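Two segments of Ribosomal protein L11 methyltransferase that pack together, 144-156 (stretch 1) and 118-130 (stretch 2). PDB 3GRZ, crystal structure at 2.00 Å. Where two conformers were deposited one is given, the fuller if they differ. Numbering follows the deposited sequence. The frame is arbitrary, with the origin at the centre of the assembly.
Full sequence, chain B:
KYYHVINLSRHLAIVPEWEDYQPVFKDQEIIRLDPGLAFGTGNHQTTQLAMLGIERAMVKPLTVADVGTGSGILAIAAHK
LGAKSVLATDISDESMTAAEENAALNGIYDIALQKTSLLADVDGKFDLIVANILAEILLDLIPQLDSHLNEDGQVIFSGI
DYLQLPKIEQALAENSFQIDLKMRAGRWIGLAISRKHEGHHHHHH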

# COMPACT_ATOMS: atom_id res chain seq x y z
N GLN B 144 -13.61 0.79 -22.26
CA GLN B 144 -13.00 -0.45 -22.76
C GLN B 144 -12.80 -1.50 -21.67
O GLN B 144 -12.53 -2.66 -21.98
CB GLN B 144 -11.65 -0.18 -23.44
CG GLN B 144 -11.67 0.89 -24.51
CD GLN B 144 -10.43 0.87 -25.40
OE1 GLN B 144 -9.52 0.06 -25.21
NE2 GLN B 144 -10.39 1.76 -26.39
N LEU B 145 -12.92 -1.09 -20.40
CA LEU B 145 -12.58 -1.95 -19.26
C LEU B 145 -13.46 -3.18 -19.13
O LEU B 145 -12.95 -4.29 -18.98
CB LEU B 145 -12.61 -1.17 -17.94
CG LEU B 145 -11.56 -0.09 -17.66
CD1 LEU B 145 -11.93 0.65 -16.39
CD2 LEU B 145 -10.15 -0.71 -17.55
N ASP B 146 -14.78 -2.97 -19.21
CA ASP B 146 -15.77 -4.05 -19.06
C ASP B 146 -15.51 -5.30 -19.91
O ASP B 146 -15.48 -6.42 -19.38
CB ASP B 146 -17.18 -3.51 -19.34
CG ASP B 146 -18.23 -4.60 -19.30
OD1 ASP B 146 -18.42 -5.21 -18.22
OD2 ASP B 146 -18.87 -4.85 -20.35
N SER B 147 -15.32 -5.10 -21.21
CA SER B 147 -15.08 -6.22 -22.14
C SER B 147 -13.70 -6.91 -22.01
O SER B 147 -13.47 -7.95 -22.63
CB SER B 147 -15.30 -5.78 -23.59
OG SER B 147 -14.44 -4.70 -23.93
N HIS B 148 -12.80 -6.33 -21.21
CA HIS B 148 -11.47 -6.92 -21.00
C HIS B 148 -11.24 -7.32 -19.55
O HIS B 148 -10.10 -7.54 -19.14
CB HIS B 148 -10.38 -5.95 -21.45
CG HIS B 148 -10.41 -5.64 -22.91
ND1 HIS B 148 -11.13 -4.59 -23.44
CD2 HIS B 148 -9.80 -6.25 -23.96
CE1 HIS B 148 -10.97 -4.56 -24.75
NE2 HIS B 148 -10.17 -5.56 -25.10
N LEU B 149 -12.31 -7.42 -18.77
CA LEU B 149 -12.19 -7.71 -17.36
C LEU B 149 -12.97 -8.96 -17.02
O LEU B 149 -14.17 -9.04 -17.31
CB LEU B 149 -12.69 -6.50 -16.56
CG LEU B 149 -12.18 -6.14 -15.16
CD1 LEU B 149 -10.64 -6.08 -15.04
CD2 LEU B 149 -12.82 -4.82 -14.76
N ASN B 150 -12.30 -9.93 -16.40
CA ASN B 150 -12.96 -11.13 -15.86
C ASN B 150 -14.00 -10.76 -14.80
O ASN B 150 -14.05 -9.61 -14.34
CB ASN B 150 -11.93 -12.10 -15.25
CG ASN B 150 -11.07 -12.81 -16.30
OD1 ASN B 150 -11.50 -13.05 -17.42
ND2 ASN B 150 -9.86 -13.19 -15.91
N GLU B 151 -14.86 -11.71 -14.42
CA GLU B 151 -15.73 -11.46 -13.27
C GLU B 151 -14.86 -11.44 -12.02
O GLU B 151 -13.88 -12.19 -11.92
CB GLU B 151 -16.92 -12.43 -13.18
CG GLU B 151 -16.60 -13.87 -12.76
CD GLU B 151 -17.81 -14.58 -12.16
OE1 GLU B 151 -18.36 -14.08 -11.14
OE2 GLU B 151 -18.21 -15.63 -12.69
N ASP B 152 -15.20 -10.53 -11.10
CA ASP B 152 -14.35 -10.18 -9.95
C ASP B 152 -13.05 -9.45 -10.35
O ASP B 152 -12.14 -9.31 -9.54
CB ASP B 152 -14.07 -11.39 -9.05
CG ASP B 152 -15.35 -12.13 -8.66
OD1 ASP B 152 -16.38 -11.46 -8.43
OD2 ASP B 152 -15.32 -13.38 -8.59
N GLY B 153 -12.99 -8.97 -11.59
CA GLY B 153 -11.84 -8.23 -12.09
C GLY B 153 -11.66 -6.90 -11.37
O GLY B 153 -12.63 -6.26 -10.99
N GLN B 154 -10.40 -6.50 -11.19
CA GLN B 154 -10.07 -5.26 -10.50
C GLN B 154 -9.25 -4.36 -11.41
O GLN B 154 -8.67 -4.82 -12.39
CB GLN B 154 -9.31 -5.57 -9.22
CG GLN B 154 -10.17 -6.27 -8.20
CD GLN B 154 -9.39 -6.73 -7.01
OE1 GLN B 154 -8.79 -7.81 -7.03
NE2 GLN B 154 -9.42 -5.94 -5.96
N VAL B 155 -9.24 -3.07 -11.10
CA VAL B 155 -8.60 -2.07 -11.94
C VAL B 155 -7.81 -1.14 -11.01
O VAL B 155 -8.30 -0.76 -9.94
CB VAL B 155 -9.62 -1.29 -12.84
CG1 VAL B 155 -8.96 -0.19 -13.63
CG2 VAL B 155 -10.29 -2.22 -13.87
N ILE B 156 -6.58 -0.82 -11.39
CA ILE B 156 -5.80 0.19 -10.68
C ILE B 156 -5.42 1.32 -11.63
O ILE B 156 -4.76 1.09 -12.65
CB ILE B 156 -4.51 -0.41 -10.09
CG1 ILE B 156 -4.86 -1.57 -9.16
CG2 ILE B 156 -3.69 0.68 -9.37
CD1 ILE B 156 -3.74 -2.52 -8.98
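Stretch 2 (118-130) LLADVDGKFDLIV

The C-terminal part of stretch 2 lies alongside the C-terminal part of stretch 1 as a parallel neighbouring strand, and the centre of the contact is apolar. Ile129, extended at phi/psi -112/125 with chi1 m and chi2 t, gives up more area to the other stretch than any other residue of stretch 2. Its side chain shares a face of the sheet with Val155: Ile129 CG2 lies 3.9 Å from Leu145 CD2, Ile129 CD1 lies 3.8 Å from Leu149 CD1, and Ile129 CB lies 4.2 Å from Val155 CG2. On the other face Ile156 CD1 reaches Leu128 CD1 at 3.7 Å and Val130 CG2 at 4.1 Å, so one isoleucine end touches two residues of the adjacent strand; Leu128 (chi1 t, chi2 p) and Val130 (chi1 t) both have extended backbones.

Strands 128-130 and 153-156 run in the same direction, their axes 13° apart and 4.7 Å at closest approach. Gln154 pairs with Leu128, Val155 with Ile129 and Ile156 with Val130, at CA-CA distances of 4.9, 4.7 and 4.7 Å. The bonding alternates as a parallel ladder requires: Gln154 N donates to Asp127 O (2.8 Å), Ile129 N to Gln154 O (3.0 Å), and Ile156 N to Ile129 O (2.8 Å). CA-H...O contacts fill in between, with Leu128 CA 3.3 Å from Gln154 O and Val155 CA 3.2 Å from Ile129 O.

Both chains turn a corner before this ladder, stretch 2 at Asp127 (phi/psi -78/-27) and stretch 1 at Glu151 and Asp152, within a type II turn from Asn150 to Gly153. Beyond the corner a second parallel bridge joins Phe126 to Leu149, CA to CA 4.9 Å. Phe126 N donates to His148 O and Phe126 O accepts from Asn150 N, both at 2.9 Å, so Phe126 bonds through its backbone to the residues flanking Leu149. The Phe126 ring (chi1 m) meets His148 O at its edge.

Toward the polar margin, the Asp127 CA-to-CB bond points away, yet the end of the side chain comes back: Asp127 OD1 accepts from Asn150 ND2 at 2.9 Å. Water 2 donates to Lys125 O (2.6 Å) and accepts from Asn150 ND2 (2.9 Å), a second link from the same amide. Lys125 CB packs 3.2 Å from Asn150 OD1, while the end of its side chain leads away.

At the far end stretch 2 has no strand. Leu118 has a positive phi (57/-118), and a type II turn runs from Leu119 to Val122; Leu119 CB lies over one face of the His148 ring, 3.8 Å from its centroid, a CH-pi contact. At the ring edge His148 NE2 makes a weak hydrogen bond to Val122 O (2.9 Å), while His148 ND1 donates to Gln144 O (2.8 Å), holding the ring from within its own stretch. Gln144 OE1 closes the edge, accepting from Leu119 N at 2.9 Å.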

# COMPACT_ATOMS: atom_id res chain seq x y z
N LEU B 118 -4.33 1.74 -25.97
CA LEU B 118 -5.22 1.28 -24.89
C LEU B 118 -5.43 -0.22 -24.96
O LEU B 118 -4.46 -0.97 -24.83
CB LEU B 118 -6.54 2.07 -24.87
CG LEU B 118 -6.31 3.57 -24.61
CD1 LEU B 118 -7.60 4.33 -24.74
CD2 LEU B 118 -5.68 3.78 -23.24
N LEU B 119 -6.66 -0.66 -25.16
CA LEU B 119 -6.93 -2.09 -25.29
C LEU B 119 -7.55 -2.47 -26.64
O LEU B 119 -8.21 -3.50 -26.74
CB LEU B 119 -7.80 -2.60 -24.13
CG LEU B 119 -7.16 -2.61 -22.73
CD1 LEU B 119 -8.23 -2.77 -21.66
CD2 LEU B 119 -6.08 -3.68 -22.60
N ALA B 120 -7.28 -1.63 -27.65
CA ALA B 120 -7.65 -1.93 -29.03
C ALA B 120 -6.93 -3.20 -29.47
O ALA B 120 -5.72 -3.33 -29.31
CB ALA B 120 -7.31 -0.77 -29.96
N ASP B 121 -7.71 -4.15 -29.98
CA ASP B 121 -7.15 -5.36 -30.55
C ASP B 121 -6.52 -6.28 -29.50
O ASP B 121 -5.75 -7.18 -29.84
CB ASP B 121 -6.15 -5.01 -31.65
CG ASP B 121 -6.81 -4.35 -32.85
OD1 ASP B 121 -7.60 -5.03 -33.55
OD2 ASP B 121 -6.55 -3.15 -33.09
N VAL B 122 -6.86 -6.06 -28.23
CA VAL B 122 -6.44 -6.98 -27.18
C VAL B 122 -7.59 -7.95 -26.97
O VAL B 122 -8.69 -7.56 -26.56
CB VAL B 122 -6.08 -6.26 -25.87
CG1 VAL B 122 -5.76 -7.28 -24.79
CG2 VAL B 122 -4.88 -5.34 -26.09
N ASP B 123 -7.34 -9.23 -27.25
CA ASP B 123 -8.39 -10.23 -27.32
C ASP B 123 -8.89 -10.74 -25.98
O ASP B 123 -10.10 -10.91 -25.78
CB ASP B 123 -7.93 -11.42 -28.18
CG ASP B 123 -7.83 -11.07 -29.66
OD1 ASP B 123 -8.64 -10.25 -30.14
OD2 ASP B 123 -6.93 -11.62 -30.34
N GLY B 124 -7.97 -10.98 -25.05
CA GLY B 124 -8.33 -11.64 -23.80
C GLY B 124 -8.99 -10.76 -22.75
O GLY B 124 -9.22 -9.56 -22.96
N LYS B 125 -9.32 -11.38 -21.63
CA LYS B 125 -9.82 -10.68 -20.46
C LYS B 125 -8.81 -10.88 -19.31
O LYS B 125 -8.02 -11.82 -19.33
CB LYS B 125 -11.20 -11.21 -20.05
CG LYS B 125 -12.25 -11.22 -21.16
CD LYS B 125 -13.57 -11.81 -20.64
CE LYS B 125 -14.68 -11.72 -21.68
NZ LYS B 125 -14.43 -12.57 -22.89
N PHE B 126 -8.85 -9.99 -18.33
CA PHE B 126 -7.84 -10.00 -17.27
C PHE B 126 -8.48 -9.89 -15.89
O PHE B 126 -9.58 -9.35 -15.76
CB PHE B 126 -6.84 -8.85 -17.49
CG PHE B 126 -6.23 -8.83 -18.89
CD1 PHE B 126 -5.10 -9.59 -19.18
CD2 PHE B 126 -6.83 -8.09 -19.91
CE1 PHE B 126 -4.55 -9.61 -20.46
CE2 PHE B 126 -6.30 -8.10 -21.21
CZ PHE B 126 -5.16 -8.85 -21.48
N ASP B 127 -7.79 -10.39 -14.88
CA ASP B 127 -8.20 -10.21 -13.47
C ASP B 127 -7.85 -8.82 -12.96
O ASP B 127 -8.47 -8.32 -12.03
CB ASP B 127 -7.48 -11.20 -12.58
CG ASP B 127 -7.83 -12.63 -12.90
OD1 ASP B 127 -9.02 -12.92 -13.13
OD2 ASP B 127 -6.92 -13.47 -12.90
N LEU B 128 -6.81 -8.22 -13.54
CA LEU B 128 -6.27 -6.95 -13.07
C LEU B 128 -5.81 -6.09 -14.25
O LEU B 128 -4.96 -6.49 -15.04
CB LEU B 128 -5.15 -7.19 -12.06
CG LEU B 128 -4.54 -5.96 -11.39
CD1 LEU B 128 -5.52 -5.40 -10.37
CD2 LEU B 128 -3.23 -6.32 -10.71
N ILE B 129 -6.41 -4.91 -14.39
CA ILE B 129 -5.98 -3.97 -15.40
C ILE B 129 -5.35 -2.77 -14.68
O ILE B 129 -5.97 -2.20 -13.78
CB ILE B 129 -7.15 -3.54 -16.34
CG1 ILE B 129 -7.67 -4.77 -17.11
CG2 ILE B 129 -6.69 -2.44 -17.30
CD1 ILE B 129 -8.86 -4.51 -18.03
N VAL B 130 -4.11 -2.44 -15.04
CA VAL B 130 -3.37 -1.38 -14.36
C VAL B 130 -3.03 -0.32 -15.40
O VAL B 130 -2.64 -0.65 -16.53
CB VAL B 130 -2.05 -1.91 -13.70
CG1 VAL B 130 -1.35 -0.80 -12.94
CG2 VAL B 130 -2.32 -3.07 -12.76
O HOH W 1 -11.96 -9.13 -24.86
O HOH W 2 -7.62 -13.79 -17.66
O HOH W 3 -9.34 -9.43 -9.51
O HOH W 4 -10.86 -11.89 -11.43